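Local coordinates for peptidoglycan synthetase penicillin-binding protein 3 (Bifidobacterium adolescentis, PDB 4YE5) that probably binds penicillin and probably cross-links peptidoglycan strands during cell-wall synthesis, at residues Thr23-Lys29 with Asp185-Gln191. Sequence-based numbering, arbitrary orientation.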
loop_
_atom_site.group_PDB
_atom_site.type_symbol
_atom_site.label_atom_id
_atom_site.label_comp_id
_atom_site.label_asym_id
_atom_site.label_seq_id
_atom_site.Cartn_x
_atom_site.Cartn_y
_atom_site.Cartn_z
ATOM N N THR A 23 -30.873 33.124 6.030
ATOM C CA THR A 23 -30.303 32.019 6.791
ATOM C C THR A 23 -28.847 31.765 6.388
ATOM O O THR A 23 -28.437 32.051 5.261
ATOM C CB THR A 23 -31.120 30.738 6.591
ATOM O OG1 THR A 23 -32.454 31.096 6.217
ATOM C CG2 THR A 23 -31.166 29.933 7.861
ATOM N N THR A 24 -28.072 31.228 7.322
ATOM C CA THR A 24 -26.644 31.062 7.123
ATOM C C THR A 24 -26.202 29.704 7.637
ATOM O O THR A 24 -26.494 29.346 8.777
ATOM C CB THR A 24 -25.872 32.157 7.869
ATOM O OG1 THR A 24 -26.277 33.437 7.376
ATOM C CG2 THR A 24 -24.378 31.992 7.672
ATOM N N THR A 25 -25.502 28.942 6.801
ATOM C CA THR A 25 -25.010 27.648 7.226
ATOM C C THR A 25 -23.496 27.656 7.348
ATOM O O THR A 25 -22.782 28.087 6.441
ATOM C CB THR A 25 -25.438 26.534 6.269
ATOM O OG1 THR A 25 -26.865 26.458 6.251
ATOM C CG2 THR A 25 -24.866 25.192 6.721
ATOM N N VAL A 26 -23.012 27.183 8.488
ATOM C CA VAL A 26 -21.585 27.115 8.734
ATOM C C VAL A 26 -21.175 25.653 8.753
ATOM O O VAL A 26 -21.753 24.849 9.476
ATOM C CB VAL A 26 -21.201 27.803 10.074
ATOM C CG1 VAL A 26 -19.737 27.569 10.391
ATOM C CG2 VAL A 26 -21.498 29.304 10.029
ATOM N N THR A 27 -20.172 25.312 7.956
ATOM C CA THR A 27 -19.642 23.947 7.926
ATOM C C THR A 27 -18.687 23.690 9.081
ATOM O O THR A 27 -17.765 24.466 9.325
ATOM C CB THR A 27 -18.894 23.702 6.616
ATOM O OG1 THR A 27 -19.771 23.999 5.524
ATOM C CG2 THR A 27 -18.395 22.248 6.519
ATOM N N LEU A 28 -18.924 22.606 9.809
ATOM C CA LEU A 28 -17.986 22.164 10.826
ATOM C C LEU A 28 -17.161 21.035 10.195
ATOM O O LEU A 28 -17.626 19.906 10.092
ATOM C CB LEU A 28 -18.739 21.659 12.043
ATOM C CG LEU A 28 -19.764 22.675 12.604
ATOM C CD1 LEU A 28 -20.485 22.063 13.782
ATOM C CD2 LEU A 28 -19.064 23.952 13.021
ATOM N N LYS A 29 -15.958 21.350 9.734
ATOM C CA LYS A 29 -15.185 20.356 8.987
ATOM C C LYS A 29 -14.637 19.254 9.894
ATOM O O LYS A 29 -14.041 19.540 10.926
ATOM C CB LYS A 29 -14.060 21.015 8.189
ATOM C CG LYS A 29 -13.142 19.973 7.554
ATOM C CD LYS A 29 -12.511 20.440 6.254
ATOM C CE LYS A 29 -11.863 19.260 5.531
ATOM N NZ LYS A 29 -11.850 19.513 4.061
ATOM N N ASP A 185 -18.419 15.861 7.791
ATOM C CA ASP A 185 -18.597 17.239 8.211
ATOM C C ASP A 185 -19.899 17.412 9.001
ATOM O O ASP A 185 -20.871 16.676 8.807
ATOM C CB ASP A 185 -18.609 18.155 6.985
ATOM C CG ASP A 185 -17.229 18.316 6.358
ATOM O OD1 ASP A 185 -16.281 17.687 6.853
ATOM O OD2 ASP A 185 -17.092 19.077 5.375
ATOM N N GLY A 186 -19.903 18.371 9.914
ATOM C CA GLY A 186 -21.137 18.769 10.573
ATOM C C GLY A 186 -21.521 20.145 10.085
ATOM O O GLY A 186 -20.929 20.642 9.117
ATOM N N TYR A 187 -22.500 20.777 10.743
ATOM C CA TYR A 187 -22.872 22.124 10.351
ATOM C C TYR A 187 -23.665 22.853 11.451
ATOM O O TYR A 187 -24.127 22.230 12.413
ATOM C CB TYR A 187 -23.688 22.085 9.057
ATOM C CG TYR A 187 -24.951 21.249 9.185
ATOM C CD1 TYR A 187 -26.089 21.761 9.797
ATOM C CD2 TYR A 187 -24.991 19.940 8.715
ATOM C CE1 TYR A 187 -27.238 21.003 9.928
ATOM C CE2 TYR A 187 -26.137 19.170 8.835
ATOM C CZ TYR A 187 -27.255 19.706 9.442
ATOM O OH TYR A 187 -28.391 18.946 9.570
ATOM N N GLN A 188 -23.800 24.167 11.294
ATOM C CA GLN A 188 -24.654 25.002 12.149
ATOM C C GLN A 188 -25.456 25.905 11.238
ATOM O O GLN A 188 -24.926 26.443 10.267
ATOM C CB GLN A 188 -23.818 25.882 13.082
ATOM C CG GLN A 188 -23.095 25.116 14.194
ATOM C CD GLN A 188 -21.959 25.919 14.804
ATOM O OE1 GLN A 188 -21.564 26.947 14.271
ATOM N NE2 GLN A 188 -21.422 25.439 15.915
ATOM N N VAL A 189 -26.731 26.093 11.556
ATOM C CA VAL A 189 -27.553 27.001 10.780
ATOM C C VAL A 189 -27.985 28.160 11.666
ATOM O O VAL A 189 -28.466 27.946 12.773
ATOM C CB VAL A 189 -28.773 26.268 10.212
ATOM C CG1 VAL A 189 -29.613 27.204 9.374
ATOM C CG2 VAL A 189 -28.314 25.064 9.381
ATOM N N TYR A 190 -27.792 29.388 11.194
ATOM C CA TYR A 190 -28.115 30.570 11.993
ATOM C C TYR A 190 -29.212 31.385 11.333
ATOM O O TYR A 190 -29.202 31.539 10.126
ATOM C CB TYR A 190 -26.876 31.450 12.127
ATOM C CG TYR A 190 -25.803 30.817 12.958
ATOM C CD1 TYR A 190 -25.803 30.960 14.343
ATOM C CD2 TYR A 190 -24.786 30.063 12.365
ATOM C CE1 TYR A 190 -24.823 30.363 15.117
ATOM C CE2 TYR A 190 -23.795 29.479 13.134
ATOM C CZ TYR A 190 -23.830 29.628 14.505
ATOM O OH TYR A 190 -22.864 29.035 15.267
ATOM N N GLN A 191 -30.145 31.923 12.114
ATOM C CA GLN A 191 -31.071 32.890 11.551
ATOM C C GLN A 191 -30.437 34.260 11.715
ATOM O O GLN A 191 -30.338 34.767 12.825
ATOM C CB GLN A 191 -32.423 32.850 12.259
ATOM C CG GLN A 191 -33.026 31.468 12.388
ATOM C CD GLN A 191 -33.290 30.791 11.053
ATOM O OE1 GLN A 191 -32.904 29.634 10.840
ATOM N NE2 GLN A 191 -33.967 31.498 10.153
#
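Strands 23-28 and 186-191 run antiparallel, their axes 158° apart in direction and 4.2 Å at closest approach. Six backbone hydrogen bonds, in reciprocal pairs, fix the register: Thr-24 N to Tyr-190 O (3.0 Å) and Tyr-190 N to Thr-24 O (2.7 Å), Val-26 N to Gln-188 O (2.7 Å) and Gln-188 N to Val-26 O (2.8 Å), Leu-28 N to Gly-186 O (2.9 Å) and Gly-186 N to Leu-28 O (2.8 Å). Between them, Thr-25/Val-189 and Thr-27/Tyr-187 are non-hydrogen-bonded pairs with CA atoms 4.4 Å apart.

On one face, Val-26 CG2 makes an apolar contact with Tyr-190 CE2 (3.9 Å), and Leu-28 CD2 lies in van der Waals contact with the amide carbon CD of Gln-188 (3.9 Å). Tyr-190 OH donates to Gln-188 OE1 (2.7 Å). Tyr-141 also touches Val-26, while Thr-25, Thr-27, Tyr-187 and Val-189 point to the other face.

Strand 202-207 pairs with the far edge of 186-191, which belongs to the dimerisation-domain-like part of this penicillin-binding protein, completing a three-stranded antiparallel sheet.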